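Local coordinates for protein DNA polymerase III subunit beta (Pseudomonas aeruginosa, PDB 4TSZ) that tethers DNA polymerases and other proteins to DNA as a ring that slides along it, giving them processivity, at residues R137-R142 with L168-T173; F145-Q150 with N157-E162; L330-T335 with S359-M364. One frame throughout, in Å; residues are numbered along the deposited sequence.

Contact 1: R137-R142 with L168-T173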
loop_
_atom_site.group_PDB
_atom_site.type_symbol
_atom_site.label_atom_id
_atom_site.label_comp_id
_atom_site.label_asym_id
_atom_site.label_seq_id
_atom_site.Cartn_x
_atom_site.Cartn_y
_atom_site.Cartn_z
ATOM N N ARG E 137 2.959 6.135 -24.497
ATOM C CA ARG E 137 3.099 5.527 -23.179
ATOM C C ARG E 137 4.358 4.641 -23.110
ATOM O O ARG E 137 5.070 4.701 -22.106
ATOM C CB ARG E 137 1.843 4.729 -22.770
ATOM C CG ARG E 137 1.759 4.582 -21.259
ATOM C CD ARG E 137 0.789 3.539 -20.771
ATOM N NE ARG E 137 0.990 3.325 -19.338
ATOM C CZ ARG E 137 0.019 3.300 -18.433
ATOM N NH1 ARG E 137 -1.248 3.459 -18.803
ATOM N NH2 ARG E 137 0.304 3.108 -17.152
ATOM N N ARG E 138 4.628 3.844 -24.179
ATOM C CA ARG E 138 5.811 2.986 -24.335
ATOM C C ARG E 138 7.091 3.828 -24.205
ATOM O O ARG E 138 7.975 3.454 -23.450
ATOM C CB ARG E 138 5.788 2.266 -25.697
ATOM C CG ARG E 138 6.965 1.303 -25.944
ATOM C CD ARG E 138 7.036 0.824 -27.397
ATOM N NE ARG E 138 7.849 -0.397 -27.558
ATOM C CZ ARG E 138 9.096 -0.442 -28.044
ATOM N NH1 ARG E 138 9.706 0.669 -28.435
ATOM N NH2 ARG E 138 9.736 -1.601 -28.146
ATOM N N LEU E 139 7.172 4.978 -24.912
ATOM C CA LEU E 139 8.332 5.881 -24.857
ATOM C C LEU E 139 8.622 6.350 -23.435
ATOM O O LEU E 139 9.786 6.346 -23.017
ATOM C CB LEU E 139 8.157 7.091 -25.787
ATOM C CG LEU E 139 8.170 6.829 -27.294
ATOM C CD1 LEU E 139 7.902 8.094 -28.044
ATOM C CD2 LEU E 139 9.507 6.265 -27.766
ATOM N N ILE E 140 7.555 6.704 -22.678
ATOM C CA ILE E 140 7.669 7.178 -21.295
ATOM C C ILE E 140 8.039 6.015 -20.362
ATOM O O ILE E 140 9.022 6.129 -19.636
ATOM C CB ILE E 140 6.400 7.948 -20.811
ATOM C CG1 ILE E 140 6.069 9.149 -21.728
ATOM C CG2 ILE E 140 6.554 8.389 -19.334
ATOM C CD1 ILE E 140 4.618 9.746 -21.573
ATOM N N ASP E 141 7.253 4.916 -20.383
ATOM C CA ASP E 141 7.455 3.754 -19.515
ATOM C C ASP E 141 8.783 3.018 -19.743
ATOM O O ASP E 141 9.319 2.463 -18.792
ATOM C CB ASP E 141 6.264 2.783 -19.581
ATOM C CG ASP E 141 4.966 3.298 -18.969
ATOM O OD1 ASP E 141 5.015 4.287 -18.194
ATOM O OD2 ASP E 141 3.903 2.701 -19.248
ATOM N N ARG E 142 9.330 3.046 -20.971
ATOM C CA ARG E 142 10.615 2.394 -21.239
ATOM C C ARG E 142 11.800 3.211 -20.723
ATOM O O ARG E 142 12.909 2.690 -20.668
ATOM C CB ARG E 142 10.813 2.072 -22.749
ATOM C CG ARG E 142 9.912 0.981 -23.332
ATOM C CD ARG E 142 10.252 -0.407 -22.851
ATOM N NE ARG E 142 9.270 -1.395 -23.301
ATOM C CZ ARG E 142 9.418 -2.175 -24.366
ATOM N NH1 ARG E 142 10.512 -2.092 -25.114
ATOM N NH2 ARG E 142 8.474 -3.047 -24.691
ATOM N N LEU E 168 9.991 10.019 -33.072
ATOM C CA LEU E 168 9.735 10.580 -31.758
ATOM C C LEU E 168 10.605 9.771 -30.807
ATOM O O LEU E 168 10.587 8.539 -30.845
ATOM C CB LEU E 168 8.249 10.539 -31.351
ATOM C CG LEU E 168 7.887 11.149 -29.983
ATOM C CD1 LEU E 168 8.314 12.614 -29.863
ATOM C CD2 LEU E 168 6.407 11.028 -29.716
ATOM N N ARG E 169 11.407 10.469 -30.001
ATOM C CA ARG E 169 12.345 9.857 -29.083
ATOM C C ARG E 169 12.234 10.433 -27.683
ATOM O O ARG E 169 12.078 11.642 -27.519
ATOM C CB ARG E 169 13.777 10.015 -29.636
ATOM C CG ARG E 169 14.905 9.669 -28.660
ATOM C CD ARG E 169 16.263 9.915 -29.253
ATOM N NE ARG E 169 16.560 8.955 -30.312
ATOM C CZ ARG E 169 17.671 8.956 -31.040
ATOM N NH1 ARG E 169 18.617 9.859 -30.819
ATOM N NH2 ARG E 169 17.855 8.038 -31.978
ATOM N N SER E 170 12.339 9.556 -26.677
ATOM C CA SER E 170 12.371 9.935 -25.278
ATOM C C SER E 170 13.771 9.657 -24.751
ATOM O O SER E 170 14.367 8.642 -25.114
ATOM C CB SER E 170 11.325 9.170 -24.474
ATOM O OG SER E 170 11.496 7.766 -24.587
ATOM N N VAL E 171 14.318 10.586 -23.945
ATOM C CA VAL E 171 15.630 10.436 -23.302
ATOM C C VAL E 171 15.486 10.860 -21.832
ATOM O O VAL E 171 14.914 11.912 -21.545
ATOM C CB VAL E 171 16.833 11.154 -24.005
ATOM C CG1 VAL E 171 18.163 10.764 -23.349
ATOM C CG2 VAL E 171 16.881 10.867 -25.505
ATOM N N ALA E 172 15.991 10.024 -20.915
ATOM C CA ALA E 172 16.005 10.276 -19.477
ATOM C C ALA E 172 17.384 9.889 -18.937
ATOM O O ALA E 172 17.945 8.871 -19.344
ATOM C CB ALA E 172 14.918 9.475 -18.790
ATOM N N THR E 173 17.939 10.717 -18.050
ATOM C CA THR E 173 19.251 10.497 -17.434
ATOM C C THR E 173 19.384 11.207 -16.089
ATOM O O THR E 173 18.755 12.240 -15.867
ATOM C CB THR E 173 20.413 10.819 -18.414
ATOM O OG1 THR E 173 21.660 10.429 -17.823
ATOM C CG2 THR E 173 20.447 12.291 -18.847
#

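Contact 2: F145-Q150 with N157-E162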
loop_
_atom_site.group_PDB
_atom_site.type_symbol
_atom_site.label_atom_id
_atom_site.label_comp_id
_atom_site.label_asym_id
_atom_site.label_seq_id
_atom_site.Cartn_x
_atom_site.Cartn_y
_atom_site.Cartn_z
ATOM N N PHE E 145 12.290 5.580 -15.415
ATOM C CA PHE E 145 13.095 5.201 -14.243
ATOM C C PHE E 145 14.463 5.915 -14.222
ATOM O O PHE E 145 15.037 6.052 -13.146
ATOM C CB PHE E 145 13.302 3.677 -14.228
ATOM C CG PHE E 145 14.239 3.172 -15.315
ATOM C CD1 PHE E 145 15.617 3.141 -15.112
ATOM C CD2 PHE E 145 13.745 2.763 -16.548
ATOM C CE1 PHE E 145 16.481 2.724 -16.118
ATOM C CE2 PHE E 145 14.613 2.330 -17.557
ATOM C CZ PHE E 145 15.972 2.283 -17.323
ATOM N N ALA E 146 15.007 6.314 -15.410
ATOM C CA ALA E 146 16.333 6.939 -15.509
ATOM C C ALA E 146 16.375 8.428 -15.233
ATOM O O ALA E 146 17.470 8.969 -15.082
ATOM C CB ALA E 146 16.996 6.625 -16.847
ATOM N N MET E 147 15.203 9.089 -15.141
ATOM C CA MET E 147 15.139 10.533 -14.865
ATOM C C MET E 147 15.725 10.796 -13.496
ATOM O O MET E 147 15.573 9.976 -12.573
ATOM C CB MET E 147 13.689 11.079 -14.834
ATOM C CG MET E 147 12.911 10.928 -16.121
ATOM S SD MET E 147 11.272 11.717 -16.057
ATOM C CE MET E 147 10.401 10.637 -14.896
ATOM N N ALA E 148 16.365 11.949 -13.343
ATOM C CA ALA E 148 16.858 12.330 -12.033
ATOM C C ALA E 148 15.650 12.815 -11.213
ATOM O O ALA E 148 14.586 13.146 -11.761
ATOM C CB ALA E 148 17.904 13.429 -12.161
ATOM N N GLN E 149 15.815 12.790 -9.902
ATOM C CA GLN E 149 14.845 13.275 -8.948
ATOM C C GLN E 149 15.592 14.244 -8.049
ATOM O O GLN E 149 16.582 13.869 -7.404
ATOM C CB GLN E 149 14.263 12.099 -8.146
ATOM C CG GLN E 149 12.976 12.442 -7.412
ATOM C CD GLN E 149 12.411 11.241 -6.697
ATOM O OE1 GLN E 149 12.925 10.793 -5.669
ATOM N NE2 GLN E 149 11.331 10.692 -7.221
ATOM N N GLN E 150 15.161 15.499 -8.050
ATOM C CA GLN E 150 15.743 16.560 -7.224
ATOM C C GLN E 150 17.261 16.799 -7.414
ATOM O O GLN E 150 17.941 17.244 -6.491
ATOM C CB GLN E 150 15.310 16.420 -5.752
ATOM C CG GLN E 150 13.786 16.479 -5.560
ATOM C CD GLN E 150 13.234 15.345 -4.719
ATOM O OE1 GLN E 150 13.796 14.238 -4.654
ATOM N NE2 GLN E 150 12.101 15.591 -4.067
ATOM N N ASN E 157 15.796 16.562 -14.140
ATOM C CA ASN E 157 14.592 16.190 -13.377
ATOM C C ASN E 157 13.358 16.167 -14.275
ATOM O O ASN E 157 12.348 16.813 -14.011
ATOM C CB ASN E 157 14.400 17.103 -12.146
ATOM C CG ASN E 157 15.590 17.160 -11.236
ATOM O OD1 ASN E 157 16.259 16.161 -10.985
ATOM N ND2 ASN E 157 15.881 18.333 -10.721
ATOM N N GLY E 158 13.471 15.404 -15.346
ATOM C CA GLY E 158 12.430 15.264 -16.344
ATOM C C GLY E 158 12.876 14.444 -17.526
ATOM O O GLY E 158 13.942 13.811 -17.497
ATOM N N MET E 159 12.045 14.455 -18.572
ATOM C CA MET E 159 12.266 13.663 -19.770
ATOM C C MET E 159 12.348 14.491 -21.017
ATOM O O MET E 159 11.486 15.336 -21.269
ATOM C CB MET E 159 11.137 12.622 -19.901
ATOM C CG MET E 159 11.329 11.613 -21.038
ATOM S SD MET E 159 9.994 10.411 -21.066
ATOM C CE MET E 159 10.301 9.553 -19.532
ATOM N N LEU E 160 13.372 14.208 -21.828
ATOM C CA LEU E 160 13.517 14.824 -23.135
ATOM C C LEU E 160 12.568 14.094 -24.090
ATOM O O LEU E 160 12.514 12.862 -24.088
ATOM C CB LEU E 160 14.969 14.734 -23.666
ATOM C CG LEU E 160 15.189 15.208 -25.127
ATOM C CD1 LEU E 160 15.102 16.721 -25.241
ATOM C CD2 LEU E 160 16.499 14.714 -25.686
ATOM N N LEU E 161 11.780 14.860 -24.843
ATOM C CA LEU E 161 10.922 14.374 -25.920
ATOM C C LEU E 161 11.450 15.097 -27.145
ATOM O O LEU E 161 11.521 16.329 -27.158
ATOM C CB LEU E 161 9.417 14.623 -25.698
ATOM C CG LEU E 161 8.731 13.854 -24.574
ATOM C CD1 LEU E 161 7.261 14.193 -24.509
ATOM C CD2 LEU E 161 8.911 12.341 -24.721
ATOM N N GLU E 162 11.941 14.326 -28.116
ATOM C CA GLU E 162 12.586 14.863 -29.300
ATOM C C GLU E 162 11.967 14.357 -30.599
ATOM O O GLU E 162 11.748 13.156 -30.755
ATOM C CB GLU E 162 14.088 14.531 -29.231
ATOM C CG GLU E 162 14.937 15.003 -30.391
ATOM C CD GLU E 162 16.292 14.327 -30.413
ATOM O OE1 GLU E 162 17.209 14.807 -29.709
ATOM O OE2 GLU E 162 16.419 13.277 -31.081
#

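Contact 3: L330-T335 with S359-M364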
loop_
_atom_site.group_PDB
_atom_site.type_symbol
_atom_site.label_atom_id
_atom_site.label_comp_id
_atom_site.label_asym_id
_atom_site.label_seq_id
_atom_site.Cartn_x
_atom_site.Cartn_y
_atom_site.Cartn_z
ATOM N N LEU E 330 16.742 -4.162 -16.634
ATOM C CA LEU E 330 16.148 -5.469 -16.892
ATOM C C LEU E 330 14.627 -5.464 -16.765
ATOM O O LEU E 330 13.959 -6.147 -17.541
ATOM C CB LEU E 330 16.799 -6.573 -16.035
ATOM C CG LEU E 330 18.273 -6.880 -16.334
ATOM C CD1 LEU E 330 18.834 -7.800 -15.314
ATOM C CD2 LEU E 330 18.472 -7.448 -17.744
ATOM N N GLY E 331 14.110 -4.631 -15.850
ATOM C CA GLY E 331 12.685 -4.453 -15.594
ATOM C C GLY E 331 11.907 -3.854 -16.752
ATOM O O GLY E 331 10.684 -3.972 -16.783
ATOM N N VAL E 332 12.598 -3.206 -17.709
ATOM C CA VAL E 332 11.974 -2.608 -18.897
ATOM C C VAL E 332 12.276 -3.353 -20.222
ATOM O O VAL E 332 11.689 -3.023 -21.249
ATOM C CB VAL E 332 12.147 -1.065 -18.999
ATOM C CG1 VAL E 332 11.522 -0.355 -17.796
ATOM C CG2 VAL E 332 13.613 -0.672 -19.173
ATOM N N ILE E 333 13.179 -4.353 -20.201
ATOM C CA ILE E 333 13.490 -5.159 -21.389
ATOM C C ILE E 333 12.291 -6.117 -21.630
ATOM O O ILE E 333 11.945 -6.902 -20.751
ATOM C CB ILE E 333 14.856 -5.911 -21.224
ATOM C CG1 ILE E 333 16.075 -4.941 -21.093
ATOM C CG2 ILE E 333 15.071 -7.028 -22.300
ATOM C CD1 ILE E 333 16.521 -4.147 -22.381
ATOM N N GLY E 334 11.663 -6.009 -22.801
ATOM C CA GLY E 334 10.483 -6.795 -23.164
ATOM C C GLY E 334 10.743 -8.138 -23.816
ATOM O O GLY E 334 9.830 -8.969 -23.916
ATOM N N THR E 335 11.990 -8.364 -24.258
ATOM C CA THR E 335 12.404 -9.630 -24.859
ATOM C C THR E 335 12.974 -10.580 -23.793
ATOM O O THR E 335 13.479 -10.153 -22.742
ATOM C CB THR E 335 13.393 -9.408 -26.017
ATOM O OG1 THR E 335 14.522 -8.681 -25.534
ATOM C CG2 THR E 335 12.762 -8.682 -27.197
ATOM N N SER E 359 15.204 0.662 -28.217
ATOM C CA SER E 359 15.492 1.013 -26.833
ATOM C C SER E 359 16.990 0.849 -26.600
ATOM O O SER E 359 17.587 -0.107 -27.087
ATOM C CB SER E 359 14.706 0.134 -25.865
ATOM O OG SER E 359 13.313 0.383 -25.973
ATOM N N ALA E 360 17.598 1.801 -25.883
ATOM C CA ALA E 360 19.018 1.776 -25.539
ATOM C C ALA E 360 19.213 2.281 -24.109
ATOM O O ALA E 360 18.619 3.283 -23.710
ATOM C CB ALA E 360 19.829 2.600 -26.533
ATOM N N TYR E 361 20.000 1.540 -23.327
ATOM C CA TYR E 361 20.249 1.839 -21.919
ATOM C C TYR E 361 21.727 1.898 -21.659
ATOM O O TYR E 361 22.462 1.002 -22.048
ATOM C CB TYR E 361 19.564 0.812 -21.007
ATOM C CG TYR E 361 18.088 0.697 -21.312
ATOM C CD1 TYR E 361 17.173 1.592 -20.766
ATOM C CD2 TYR E 361 17.615 -0.249 -22.222
ATOM C CE1 TYR E 361 15.821 1.544 -21.105
ATOM C CE2 TYR E 361 16.262 -0.311 -22.565
ATOM C CZ TYR E 361 15.367 0.590 -22.003
ATOM O OH TYR E 361 14.030 0.522 -22.310
ATOM N N VAL E 362 22.167 2.979 -21.024
ATOM C CA VAL E 362 23.584 3.216 -20.737
ATOM C C VAL E 362 23.778 3.258 -19.225
ATOM O O VAL E 362 23.042 3.962 -18.546
ATOM C CB VAL E 362 24.067 4.515 -21.430
ATOM C CG1 VAL E 362 25.559 4.728 -21.216
ATOM C CG2 VAL E 362 23.734 4.497 -22.929
ATOM N N VAL E 363 24.723 2.460 -18.690
ATOM C CA VAL E 363 24.996 2.439 -17.258
ATOM C C VAL E 363 26.490 2.653 -17.040
ATOM O O VAL E 363 27.284 1.801 -17.441
ATOM C CB VAL E 363 24.486 1.151 -16.525
ATOM C CG1 VAL E 363 24.707 1.261 -15.014
ATOM C CG2 VAL E 363 23.017 0.870 -16.815
ATOM N N MET E 364 26.874 3.755 -16.371
ATOM C CA MET E 364 28.277 3.997 -16.021
ATOM C C MET E 364 28.661 3.014 -14.901
ATOM O O MET E 364 27.861 2.780 -13.983
ATOM C CB MET E 364 28.525 5.436 -15.524
ATOM C CG MET E 364 28.741 6.447 -16.629
ATOM S SD MET E 364 30.036 6.031 -17.856
ATOM C CE MET E 364 31.497 6.437 -16.944
HETATM O O HOH W 1 13.047 -1.799 -23.508
#

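Contact 1: R137-R142 with L168-T173
Leu139, on the last turn of helix 133-141, points toward strand 167-173, its side chain lying between Leu168 and Ser170. Its CB lies 3.6 Å from Ser170 OG. CG is turned beside the backbone N and anti to the carbonyl carbon (chi1 -68°), which carries the branched end on toward Leu168. There CD1 packs 3.6 Å from Leu168 CG and 3.7 Å from Leu168 CD2, the two leucines meeting at a slant. The other methyl, CD2, stands 4.0 Å from both Leu168 O and Ser170 OG, loose van der Waals distances.

This is the helix-on-sheet packing of the central domain of this DNA polymerase III beta subunit: the helix lies against one surface of an antiparallel sheet, where Leu139 also touches Cys181 on the adjoining strand 177-184.

Ser170 supplies the polar half. Its OG donates to Leu139 O over 2.7 Å, approaching from above the carbonyl plane, 49° out of it, with a C=O...donor angle of 113°. The same carbonyl oxygen is also hydrogen-bonded to Thr143 OG1, so two side-chain hydroxyls grip it near the end of the helix, within a buried setting.

Contact 2: F145-Q150 with N157-E162
Met147, in the loop after helix 133-141, and Asn157, just before strand 158-164, each engage the other segment at a separate point. The Met147 side chain leaves toward the start of strand 158-164, with CG beside the backbone N and anti to the carbonyl carbon (chi1 -61°). It runs alongside the peptide that follows Gly158: CG comes within 3.4 Å of Gly158 O, and SD lies 3.5 Å from Gly158 C. Farther on, the sulfur meets Met159 at its root, SD to CB being 4.0 Å, so the two methionines touch through one sulfur and one methylene. Gly158 presents backbone alone to the thioether.

Asn157 works at the other end of the contact. Its OD1 packs 3.4 Å from Ala148 CB and lies close to Gln150 N, but the angle there is too poor for a hydrogen bond; the amide oxygen instead accepts from Asp151 N, just beyond the segment. The Asn157 backbone contributes a CA-H...O contact to Ala148 O at 3.4 Å, and the 165° angle at the hydrogen makes it nearly straight. That carbonyl also accepts from Arg199 NH1, at the start of helix 199-208.

The CA direction from Met147 to Gln150 lies 158° from that of Asn157 to Met159, yet no hydrogen bond joins the two segments. Met147 also reaches Ile202 and Leu203 of helix 199-208 and Ala172 of strand 167-173. The loop after helix 133-141 thus turns back antiparallel, tied by backbone hydrogen bonding between Ala148 and Leu156, before the chain enters the central-domain sheet at strand 158-164.

Contact 3: L330-T335 with S359-M364
Val332 and Ile333 close on the ring of Tyr361 from the loop that follows helix 323-330. The tight part involves one methyl from each aliphatic residue. Val332 CG2 sits 3.4 Å from Tyr361 OH and 3.6 Å from Tyr361 CZ, with the two side chains meeting at an angle. Ile333 approaches elsewhere on the ring: its CD1 lies 3.8 Å from Tyr361 CE2, and the isoleucine and tyrosine side chains run antiparallel as they pass. The bend at chi2 of Ile333 (-71°) brings its terminal methyl nearer than the initial direction of the side chain would suggest.

Tyr361 stands on strand 359-363 of the C-terminal domain, and this strand pairs with strand 177-184 of the central domain in a continuous antiparallel sheet. The contact therefore brings the loop against the sheet close to where the two domains of this DNA polymerase III beta subunit join.

The looser part, beside the partly exposed Val332, is mediated by water. No direct hydrogen bond links the segments; a bridging water donates to Val332 O at 2.9 Å and to Tyr361 OH at 2.8 Å. Its approach to Ser359 OG, at 3.3 Å, is weak. Ser359 itself makes no direct packing contact with the loop, and the nearest backbone pair, Ile333 CA and Ser359 CA, is 8.5 Å apart. The tyrosine hydroxyl has a further hydrogen-bond partner in Arg142 O, from the central domain, so its polar end is held by both a water and a backbone carbonyl.

From the N terminus, helix 133-141 opens contact 1, which closes only at strand 167-173; within that span the shorter loop of contact 2 opens and closes, its strand 158-164 pairing with strand 167-173. Contact 3 follows in series, returning from the loop after helix 323-330 to strand 359-363. None of the three cross. All reach one antiparallel sheet, in which strands 158-164, 167-173, 177-184 and 359-363 are consecutive, so the central and C-terminal domains meet within it. Contacts 1 and 3 have centres about 12 Å apart and contacts 2 and 3 about 15 Å. Phe145 packs on Val332 and Tyr361, linking contacts 2 and 3.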